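Local atomic coordinates of octenoyl-CoA reductase/carboxylase (Streptomyces sp., PDB entry 4A0S), a protein that carboxylates and reduces 2-octenoyl-CoA using NADPH, probably supplying an extender unit for cinnabaramide polyketide biosynthesis. Residues 203-206 against 207-211; 361-364 against 365-369; 369-372 against 373-377. All blocks are in the same frame, centred on the assembly; numbering follows the deposited sequence.

Contact 1 of 3, residues 203-206 against 207-211; sequences AGTA and YRMLV. With NAP (NADP nicotinamide-adenine-dinucleotide phosphate), chain F.
Arg208 N donates to Gly204 O at 2.8 Å and 163°, and Met209 N to Thr205 O at 3.0 Å; with the bond from Tyr207 N to Ala203 O, these are the i to i+4 links of an α-helix. The helix, 200-210, belongs to an enoyl reductase of the medium-chain dehydrogenase type and illustrates how one short helix can serve a cofactor on one side and the protein interior on others. The last link, Leu210 N to Ala206 O, is weak at 126°. Tyr207 O takes N-H groups from both Leu210 and Val211.

Thr205 faces the cofactor. Its OG1 lies beside its own backbone N (chi1 -67°), a setting that lets the hydroxyl turn back to Leu201 O one helical turn earlier while still accepting a weak bond from the carboxamide N7N of NADP, 3.1 Å away. The same torsion presents CG2 to the nicotinamide, 3.5 Å from C4N, the ring carbon used in hydride transfer by enzymes of this kind. Arg208 leaves the helix as an extended chain, and its guanidinium forms salt bridges through NH1 to Glu367 and through NH2 to Asp154, so this buried charge has acidic partners.

Outward from these polar groups the packing is aliphatic and aromatic. Met209 keeps CG beside its own backbone N, which brings SD within 3.9 Å of Thr205 CG2, while CG rests 3.0 Å from Thr205 O. Leu210 and Ala206 pack on Phe311 of strand 309-312. Tyr207 meets Phe240 edge-to-face, and one face of its ring receives Val211 CB, which stands 3.5 Å above the plane and is displaced toward the rim.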
loop_
_atom_site.group_PDB
_atom_site.type_symbol
_atom_site.label_atom_id
_atom_site.label_comp_id
_atom_site.label_asym_id
_atom_site.label_seq_id
_atom_site.Cartn_x
_atom_site.Cartn_y
_atom_site.Cartn_z
ATOM N N ALA A 203 22.576 1.814 -7.406
ATOM C CA ALA A 203 22.092 1.062 -6.282
ATOM C C ALA A 203 20.806 1.692 -5.760
ATOM O O ALA A 203 19.856 0.978 -5.472
ATOM C CB ALA A 203 23.122 0.983 -5.186
ATOM N N GLY A 204 20.790 3.018 -5.637
ATOM C CA GLY A 204 19.592 3.706 -5.141
ATOM C C GLY A 204 18.435 3.419 -6.083
ATOM O O GLY A 204 17.315 3.123 -5.653
ATOM N N THR A 205 18.726 3.472 -7.377
ATOM C CA THR A 205 17.706 3.266 -8.390
ATOM C C THR A 205 17.158 1.842 -8.354
ATOM O O THR A 205 15.949 1.640 -8.433
ATOM C CB THR A 205 18.248 3.574 -9.793
ATOM O OG1 THR A 205 18.512 4.975 -9.879
ATOM C CG2 THR A 205 17.233 3.213 -10.853
ATOM N N ALA A 206 18.057 0.872 -8.223
ATOM C CA ALA A 206 17.653 -0.512 -8.138
ATOM C C ALA A 206 16.857 -0.716 -6.832
ATOM O O ALA A 206 15.909 -1.504 -6.772
ATOM C CB ALA A 206 18.884 -1.419 -8.179
ATOM N N TYR A 207 17.262 0.018 -5.807
ATOM C CA TYR A 207 16.682 -0.094 -4.490
ATOM C C TYR A 207 15.239 0.393 -4.553
ATOM O O TYR A 207 14.317 -0.267 -4.053
ATOM C CB TYR A 207 17.466 0.736 -3.469
ATOM C CG TYR A 207 16.818 0.655 -2.114
ATOM C CD1 TYR A 207 15.692 1.434 -1.813
ATOM C CD2 TYR A 207 17.289 -0.244 -1.150
ATOM C CE1 TYR A 207 15.059 1.322 -0.583
ATOM C CE2 TYR A 207 16.669 -0.342 0.089
ATOM C CZ TYR A 207 15.545 0.439 0.351
ATOM O OH TYR A 207 14.920 0.345 1.558
ATOM N N ARG A 208 15.048 1.553 -5.170
ATOM C CA ARG A 208 13.699 2.091 -5.331
ATOM C C ARG A 208 12.825 1.096 -6.099
ATOM O O ARG A 208 11.714 0.795 -5.698
ATOM C CB ARG A 208 13.717 3.427 -6.073
ATOM C CG ARG A 208 12.312 3.989 -6.218
ATOM C CD ARG A 208 12.270 5.366 -6.842
ATOM N NE ARG A 208 10.889 5.804 -6.968
ATOM C CZ ARG A 208 10.274 6.619 -6.108
ATOM N NH1 ARG A 208 10.906 7.086 -5.034
ATOM N NH2 ARG A 208 9.011 6.963 -6.313
ATOM N N MET A 209 13.362 0.596 -7.206
ATOM C CA MET A 209 12.657 -0.333 -8.072
ATOM C C MET A 209 12.247 -1.617 -7.381
ATOM O O MET A 209 11.223 -2.170 -7.708
ATOM C CB MET A 209 13.559 -0.676 -9.257
ATOM C CG MET A 209 13.764 0.526 -10.167
ATOM S SD MET A 209 14.929 0.173 -11.468
ATOM C CE MET A 209 13.955 -0.941 -12.491
ATOM N N LEU A 210 13.055 -2.093 -6.440
ATOM C CA LEU A 210 12.872 -3.455 -5.943
ATOM C C LEU A 210 12.605 -3.535 -4.470
ATOM O O LEU A 210 11.855 -4.389 -4.043
ATOM C CB LEU A 210 14.099 -4.317 -6.243
ATOM C CG LEU A 210 14.398 -4.547 -7.717
ATOM C CD1 LEU A 210 15.759 -5.223 -7.828
ATOM C CD2 LEU A 210 13.295 -5.413 -8.350
ATOM N N VAL A 211 13.263 -2.681 -3.692
ATOM C CA VAL A 211 13.173 -2.840 -2.254
ATOM C C VAL A 211 12.112 -1.924 -1.695
ATOM O O VAL A 211 11.312 -2.326 -0.849
ATOM C CB VAL A 211 14.527 -2.595 -1.555
ATOM C CG1 VAL A 211 14.377 -2.733 -0.016
ATOM C CG2 VAL A 211 15.597 -3.557 -2.100
HETATM P PA NAP F . 24.997 -0.477 -17.824
HETATM O O1A NAP F . 25.957 -0.572 -16.580
HETATM O O2A NAP F . 25.644 -0.249 -19.157
HETATM O O5B NAP F . 24.233 -1.812 -17.866
HETATM C C5B NAP F . 23.197 -1.925 -18.820
HETATM C C4B NAP F . 23.042 -3.408 -19.117
HETATM O O4B NAP F . 21.954 -3.501 -20.048
HETATM C C3B NAP F . 24.282 -4.025 -19.798
HETATM O O3B NAP F . 24.816 -4.943 -18.866
HETATM C C2B NAP F . 23.716 -4.855 -20.940
HETATM O O2B NAP F . 23.374 -6.176 -20.525
HETATM C C1B NAP F . 22.452 -4.159 -21.299
HETATM N N9A NAP F . 22.778 -3.082 -22.267
HETATM C C8A NAP F . 23.889 -2.335 -22.367
HETATM N N7A NAP F . 23.763 -1.443 -23.359
HETATM C C5A NAP F . 22.559 -1.643 -23.875
HETATM C C6A NAP F . 21.894 -1.055 -24.922
HETATM N N6A NAP F . 22.465 -0.055 -25.591
HETATM N N1A NAP F . 20.675 -1.484 -25.208
HETATM C C2A NAP F . 20.095 -2.456 -24.509
HETATM N N3A NAP F . 20.705 -3.066 -23.517
HETATM C C4A NAP F . 21.936 -2.665 -23.188
HETATM O O3 NAP F . 23.897 0.663 -17.596
HETATM P PN NAP F . 23.019 0.794 -16.256
HETATM O O1N NAP F . 23.863 1.808 -15.407
HETATM O O2N NAP F . 22.640 -0.525 -15.633
HETATM O O5D NAP F . 21.781 1.572 -16.895
HETATM C C5D NAP F . 20.941 0.785 -17.734
HETATM C C4D NAP F . 19.846 1.714 -18.177
HETATM O O4D NAP F . 19.197 2.198 -16.950
HETATM C C3D NAP F . 20.364 2.966 -18.886
HETATM O O3D NAP F . 19.392 3.177 -19.931
HETATM C C2D NAP F . 20.288 4.051 -17.832
HETATM O O2D NAP F . 20.098 5.358 -18.423
HETATM C C1D NAP F . 18.994 3.624 -17.168
HETATM N N1N NAP F . 19.078 4.057 -15.793
HETATM C C2N NAP F . 17.995 4.745 -15.290
HETATM C C3N NAP F . 18.091 5.137 -13.985
HETATM C C7N NAP F . 16.933 5.888 -13.452
HETATM O O7N NAP F . 15.899 6.048 -14.108
HETATM N N7N NAP F . 17.161 6.378 -12.263
HETATM C C4N NAP F . 19.212 4.864 -13.195
HETATM C C5N NAP F . 20.299 4.162 -13.683
HETATM C C6N NAP F . 20.225 3.747 -15.003
HETATM P P2B NAP F . 23.166 -7.235 -21.719
HETATM O O1X NAP F . 23.284 -8.568 -20.791
HETATM O O2X NAP F . 21.686 -7.113 -22.343
HETATM O O3X NAP F . 24.335 -6.920 -22.620
#

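Contact 2 of 3, residues 361-364 against 365-369; sequences HGAN and HEEQQ. With NAP (NADP nicotinamide-adenine-dinucleotide phosphate), chain F.
Glu367 OE1 accepts from two donors: Asn364 N reaches its anti lone pair at 2.8 Å and 166°, on an oxygen that Arg208 also holds. The reciprocal bond runs from Glu367 N to Asn364 OD1, 2.6 Å long and nearly straight at the hydrogen. Together the two bonds make a capping box, the classic way of closing the N terminus of a helix, here the start of 365-376 just after the last strand of the Rossmann sheet.

Asn364 holds its CG between the backbone N and the carbonyl carbon (chi1 62°), which swings OD1 over the first turn. Its amide and the Glu367 carboxylate stand only 20° apart in plane, although the side chains cross at about a right angle. Glu367 OE2 is held by Ser212, so both carboxylate oxygens of this buried group have partners. With an alanine here instead of Glu367, Asn364 N would probably lose its acceptor and Arg208 one of its countercharges, leaving the cap freer to shift.

The first helical link follows, Gln368 N to Asn364 O at 2.9 Å. Upstream, the same loop serves the cofactor: His361 ND1 donates to the carboxamide O7N of NADP at 2.9 Å, with the oxygen at the edge of the imidazole.

Two waters stitch loop to helix. One links Asn364 ND2 to Glu366 OE1; the other donates a hydrogen bond to Ala363 O and accepts from Gln368 NE2, which also bonds to Pro200 O, and lies 2.7 Å from both Ala363 O and Gln368 NE2.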
loop_
_atom_site.group_PDB
_atom_site.type_symbol
_atom_site.label_atom_id
_atom_site.label_comp_id
_atom_site.label_asym_id
_atom_site.label_seq_id
_atom_site.Cartn_x
_atom_site.Cartn_y
_atom_site.Cartn_z
ATOM N N HIS A 361 12.350 5.947 -11.138
ATOM C CA HIS A 361 13.376 6.875 -11.524
ATOM C C HIS A 361 14.145 7.214 -10.280
ATOM O O HIS A 361 13.545 7.506 -9.259
ATOM C CB HIS A 361 12.746 8.142 -12.104
ATOM C CG HIS A 361 13.733 9.079 -12.721
ATOM N ND1 HIS A 361 14.683 8.664 -13.628
ATOM C CD2 HIS A 361 13.883 10.419 -12.602
ATOM C CE1 HIS A 361 15.384 9.710 -14.034
ATOM N NE2 HIS A 361 14.914 10.786 -13.430
ATOM N N GLY A 362 15.468 7.123 -10.373
ATOM C CA GLY A 362 16.356 7.406 -9.264
ATOM C C GLY A 362 15.880 6.803 -7.963
ATOM O O GLY A 362 15.380 5.669 -7.912
ATOM N N ALA A 363 16.010 7.599 -6.917
ATOM C CA ALA A 363 15.597 7.218 -5.580
ATOM C C ALA A 363 15.572 8.496 -4.801
ATOM O O ALA A 363 16.391 9.382 -5.034
ATOM C CB ALA A 363 16.572 6.260 -4.971
ATOM N N ASN A 364 14.626 8.599 -3.878
ATOM C CA ASN A 364 14.564 9.779 -3.066
ATOM C C ASN A 364 15.579 9.616 -1.965
ATOM O O ASN A 364 16.166 8.551 -1.788
ATOM C CB ASN A 364 13.152 10.003 -2.481
ATOM C CG ASN A 364 12.717 8.875 -1.574
ATOM O OD1 ASN A 364 13.485 8.410 -0.717
ATOM N ND2 ASN A 364 11.484 8.402 -1.775
ATOM N N HIS A 365 15.764 10.687 -1.218
ATOM C CA HIS A 365 16.768 10.733 -0.184
ATOM C C HIS A 365 16.560 9.634 0.861
ATOM O O HIS A 365 17.519 9.092 1.392
ATOM C CB HIS A 365 16.682 12.108 0.460
ATOM C CG HIS A 365 17.890 12.517 1.215
ATOM N ND1 HIS A 365 19.160 12.092 0.898
ATOM C CD2 HIS A 365 18.022 13.368 2.254
ATOM C CE1 HIS A 365 20.022 12.657 1.724
ATOM N NE2 HIS A 365 19.354 13.431 2.559
ATOM N N GLU A 366 15.307 9.320 1.162
ATOM C CA GLU A 366 15.024 8.249 2.113
ATOM C C GLU A 366 15.495 6.906 1.566
ATOM O O GLU A 366 16.160 6.138 2.252
ATOM C CB GLU A 366 13.538 8.188 2.491
ATOM C CG GLU A 366 13.260 7.039 3.448
ATOM C CD GLU A 366 11.841 6.951 3.893
ATOM O OE1 GLU A 366 10.943 6.809 3.029
ATOM O OE2 GLU A 366 11.622 6.989 5.121
ATOM N N GLU A 367 15.163 6.642 0.319
ATOM C CA GLU A 367 15.550 5.389 -0.317
ATOM C C GLU A 367 17.050 5.265 -0.427
ATOM O O GLU A 367 17.604 4.180 -0.341
ATOM C CB GLU A 367 14.923 5.286 -1.699
ATOM C CG GLU A 367 13.462 5.104 -1.592
ATOM C CD GLU A 367 12.750 5.347 -2.880
ATOM O OE1 GLU A 367 13.115 6.278 -3.628
ATOM O OE2 GLU A 367 11.818 4.576 -3.134
ATOM N N GLN A 368 17.690 6.404 -0.633
ATOM C CA GLN A 368 19.111 6.442 -0.788
ATOM C C GLN A 368 19.787 6.169 0.527
ATOM O O GLN A 368 20.772 5.469 0.562
ATOM C CB GLN A 368 19.529 7.776 -1.371
ATOM C CG GLN A 368 19.249 7.825 -2.868
ATOM C CD GLN A 368 20.239 6.976 -3.652
ATOM O OE1 GLN A 368 20.994 6.182 -3.072
ATOM N NE2 GLN A 368 20.221 7.114 -4.972
ATOM N N GLN A 369 19.237 6.724 1.606
ATOM C CA GLN A 369 19.716 6.393 2.939
ATOM C C GLN A 369 19.544 4.917 3.241
ATOM O O GLN A 369 20.441 4.298 3.807
ATOM C CB GLN A 369 18.977 7.171 4.011
ATOM C CG GLN A 369 19.327 6.654 5.392
ATOM C CD GLN A 369 18.675 7.462 6.464
ATOM O OE1 GLN A 369 19.301 8.344 7.050
ATOM N NE2 GLN A 369 17.400 7.196 6.707
HETATM P PA NAP F . 24.997 -0.477 -17.824
HETATM O O1A NAP F . 25.957 -0.572 -16.580
HETATM O O2A NAP F . 25.644 -0.249 -19.157
HETATM O O5B NAP F . 24.233 -1.812 -17.866
HETATM C C5B NAP F . 23.197 -1.925 -18.820
HETATM C C4B NAP F . 23.042 -3.408 -19.117
HETATM O O4B NAP F . 21.954 -3.501 -20.048
HETATM C C3B NAP F . 24.282 -4.025 -19.798
HETATM O O3B NAP F . 24.816 -4.943 -18.866
HETATM C C2B NAP F . 23.716 -4.855 -20.940
HETATM O O2B NAP F . 23.374 -6.176 -20.525
HETATM C C1B NAP F . 22.452 -4.159 -21.299
HETATM N N9A NAP F . 22.778 -3.082 -22.267
HETATM C C8A NAP F . 23.889 -2.335 -22.367
HETATM N N7A NAP F . 23.763 -1.443 -23.359
HETATM C C5A NAP F . 22.559 -1.643 -23.875
HETATM C C6A NAP F . 21.894 -1.055 -24.922
HETATM N N6A NAP F . 22.465 -0.055 -25.591
HETATM N N1A NAP F . 20.675 -1.484 -25.208
HETATM C C2A NAP F . 20.095 -2.456 -24.509
HETATM N N3A NAP F . 20.705 -3.066 -23.517
HETATM C C4A NAP F . 21.936 -2.665 -23.188
HETATM O O3 NAP F . 23.897 0.663 -17.596
HETATM P PN NAP F . 23.019 0.794 -16.256
HETATM O O1N NAP F . 23.863 1.808 -15.407
HETATM O O2N NAP F . 22.640 -0.525 -15.633
HETATM O O5D NAP F . 21.781 1.572 -16.895
HETATM C C5D NAP F . 20.941 0.785 -17.734
HETATM C C4D NAP F . 19.846 1.714 -18.177
HETATM O O4D NAP F . 19.197 2.198 -16.950
HETATM C C3D NAP F . 20.364 2.966 -18.886
HETATM O O3D NAP F . 19.392 3.177 -19.931
HETATM C C2D NAP F . 20.288 4.051 -17.832
HETATM O O2D NAP F . 20.098 5.358 -18.423
HETATM C C1D NAP F . 18.994 3.624 -17.168
HETATM N N1N NAP F . 19.078 4.057 -15.793
HETATM C C2N NAP F . 17.995 4.745 -15.290
HETATM C C3N NAP F . 18.091 5.137 -13.985
HETATM C C7N NAP F . 16.933 5.888 -13.452
HETATM O O7N NAP F . 15.899 6.048 -14.108
HETATM N N7N NAP F . 17.161 6.378 -12.263
HETATM C C4N NAP F . 19.212 4.864 -13.195
HETATM C C5N NAP F . 20.299 4.162 -13.683
HETATM C C6N NAP F . 20.225 3.747 -15.003
HETATM P P2B NAP F . 23.166 -7.235 -21.719
HETATM O O1X NAP F . 23.284 -8.568 -20.791
HETATM O O2X NAP F . 21.686 -7.113 -22.343
HETATM O O3X NAP F . 24.335 -6.920 -22.620
HETATM O O HOH W 1 18.927 9.373 -5.819
HETATM O O HOH W 2 10.542 6.783 0.349
#

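Contact 3 of 3, residues 369-372 against 373-377; sequences QATN and RLFES
Thr371 and Phe375, one turn apart on helix 365-376, run alongside each other in the same direction, with Thr371 CG2 3.6 Å from Phe375 CE2. This is the tight flank of an amphipathic helix, with a buried face and a partly exposed one. The phenyl ring also brings an edge to the backbone behind it, CD2 standing 3.2 Å from Thr371 O. Phe375 CG is set beside its own backbone N (chi1 -81°), which carries the ring back along the preceding turn. Thr371 O is well occupied: Phe375 N donates to it at 3.1 Å, and Leu374 N adds a weak bond. The threonine hydroxyl is turned to Glu367 O, so its methyl meets the ring and its polar branch stays with the helix.

The looser side holds Gln369, Arg373 and Glu376, all partly exposed. There the Gln369 amide lies over one face of the Arg373 guanidinium, the planes only 8° apart, with NE2 3.3 Å from NH2. Both are nitrogens bearing hydrogens, so the pair is a stack of flat groups, displaced toward the guanidinium rim. Arg373 N bonds to Gln369 O at 2.8 Å. Glu376 only approaches the buried Asn372, its OE2 staying 3.6 Å from Asn372 ND2 with the carboxylate and amide planes 39° apart.

Asn372 ND2 instead bonds to Pro186 O, fastening the helix to strand 184-186. Thr371 and Phe375 pack on Ala203 of helix 200-210, and Leu374 rests on Phe240 and Asn243 of helix 232-243, while Gln220 of the second subunit touches Leu374 from across the interface.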
loop_
_atom_site.group_PDB
_atom_site.type_symbol
_atom_site.label_atom_id
_atom_site.label_comp_id
_atom_site.label_asym_id
_atom_site.label_seq_id
_atom_site.Cartn_x
_atom_site.Cartn_y
_atom_site.Cartn_z
ATOM N N GLN A 369 19.237 6.724 1.606
ATOM C CA GLN A 369 19.716 6.393 2.939
ATOM C C GLN A 369 19.544 4.917 3.241
ATOM O O GLN A 369 20.441 4.298 3.807
ATOM C CB GLN A 369 18.977 7.171 4.011
ATOM C CG GLN A 369 19.327 6.654 5.392
ATOM C CD GLN A 369 18.675 7.462 6.464
ATOM O OE1 GLN A 369 19.301 8.344 7.050
ATOM N NE2 GLN A 369 17.400 7.196 6.707
ATOM N N ALA A 370 18.380 4.370 2.887
ATOM C CA ALA A 370 18.126 2.947 3.085
ATOM C C ALA A 370 19.164 2.144 2.317
ATOM O O ALA A 370 19.716 1.163 2.825
ATOM C CB ALA A 370 16.748 2.598 2.601
ATOM N N THR A 371 19.416 2.565 1.081
ATOM C CA THR A 371 20.434 1.923 0.264
ATOM C C THR A 371 21.780 1.978 0.979
ATOM O O THR A 371 22.475 0.972 1.135
ATOM C CB THR A 371 20.504 2.581 -1.117
ATOM O OG1 THR A 371 19.229 2.423 -1.756
ATOM C CG2 THR A 371 21.596 1.929 -1.975
ATOM N N ASN A 372 22.133 3.173 1.414
ATOM C CA ASN A 372 23.400 3.409 2.089
ATOM C C ASN A 372 23.536 2.525 3.322
ATOM O O ASN A 372 24.607 2.001 3.587
ATOM C CB ASN A 372 23.530 4.885 2.473
ATOM C CG ASN A 372 24.956 5.293 2.704
ATOM O OD1 ASN A 372 25.873 4.782 2.054
ATOM N ND2 ASN A 372 25.159 6.224 3.611
ATOM N N ARG A 373 22.439 2.331 4.047
ATOM C CA ARG A 373 22.449 1.466 5.216
ATOM C C ARG A 373 22.803 0.039 4.867
ATOM O O ARG A 373 23.453 -0.646 5.643
ATOM C CB ARG A 373 21.103 1.499 5.917
ATOM C CG ARG A 373 20.938 2.743 6.695
ATOM C CD ARG A 373 19.506 2.926 7.059
ATOM N NE ARG A 373 19.384 4.041 7.980
ATOM C CZ ARG A 373 18.242 4.415 8.550
ATOM N NH1 ARG A 373 17.104 3.784 8.273
ATOM N NH2 ARG A 373 18.241 5.442 9.380
ATOM N N LEU A 374 22.366 -0.405 3.696
ATOM C CA LEU A 374 22.665 -1.762 3.273
ATOM C C LEU A 374 24.129 -1.881 2.877
ATOM O O LEU A 374 24.724 -2.935 3.005
ATOM C CB LEU A 374 21.764 -2.163 2.127
ATOM C CG LEU A 374 20.298 -2.335 2.543
ATOM C CD1 LEU A 374 19.422 -2.578 1.316
ATOM C CD2 LEU A 374 20.142 -3.472 3.551
ATOM N N PHE A 375 24.705 -0.791 2.366
ATOM C CA PHE A 375 26.141 -0.788 2.095
ATOM C C PHE A 375 26.917 -0.754 3.391
ATOM O O PHE A 375 27.918 -1.461 3.546
ATOM C CB PHE A 375 26.526 0.395 1.212
ATOM C CG PHE A 375 26.254 0.150 -0.220
ATOM C CD1 PHE A 375 27.192 -0.510 -1.008
ATOM C CD2 PHE A 375 25.040 0.514 -0.781
ATOM C CE1 PHE A 375 26.934 -0.768 -2.349
ATOM C CE2 PHE A 375 24.773 0.260 -2.133
ATOM C CZ PHE A 375 25.724 -0.382 -2.911
ATOM N N GLU A 376 26.410 0.046 4.328
ATOM C CA GLU A 376 27.045 0.279 5.617
ATOM C C GLU A 376 27.224 -1.007 6.411
ATOM O O GLU A 376 28.234 -1.171 7.090
ATOM C CB GLU A 376 26.249 1.298 6.431
ATOM C CG GLU A 376 26.547 2.740 6.052
ATOM C CD GLU A 376 25.642 3.708 6.780
ATOM O OE1 GLU A 376 24.598 3.265 7.291
ATOM O OE2 GLU A 376 25.986 4.900 6.866
ATOM N N SER A 377 26.246 -1.908 6.303
ATOM C CA SER A 377 26.277 -3.201 6.988
ATOM C C SER A 377 27.046 -4.251 6.188
ATOM O O SER A 377 27.346 -5.337 6.701
ATOM C CB SER A 377 24.853 -3.701 7.169
ATOM O OG SER A 377 24.303 -4.007 5.906
#

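In the fold
Followed from the N terminus, the three contacts stand in series, and none nests in or crosses another. Contact 1 closes turns within helix 200-210; the chain then runs through the parallel Rossmann sheet to 356-359, its outermost strand within the chain. Contact 2 shuts the loop after that strand onto the start of helix 365-376, and contact 3 continues down the same helix, sharing Gln369 with it. Helix 200-210 meets both the loop (Gly204 O on Ala363 CB) and the helix (Tyr207 CB on Thr371 OG1, Ala203 CB on Phe375 CE2). Contacts 1 and 2 both reach the nicotinamide end of NADP, and contacts 1 and 3 both touch the second subunit.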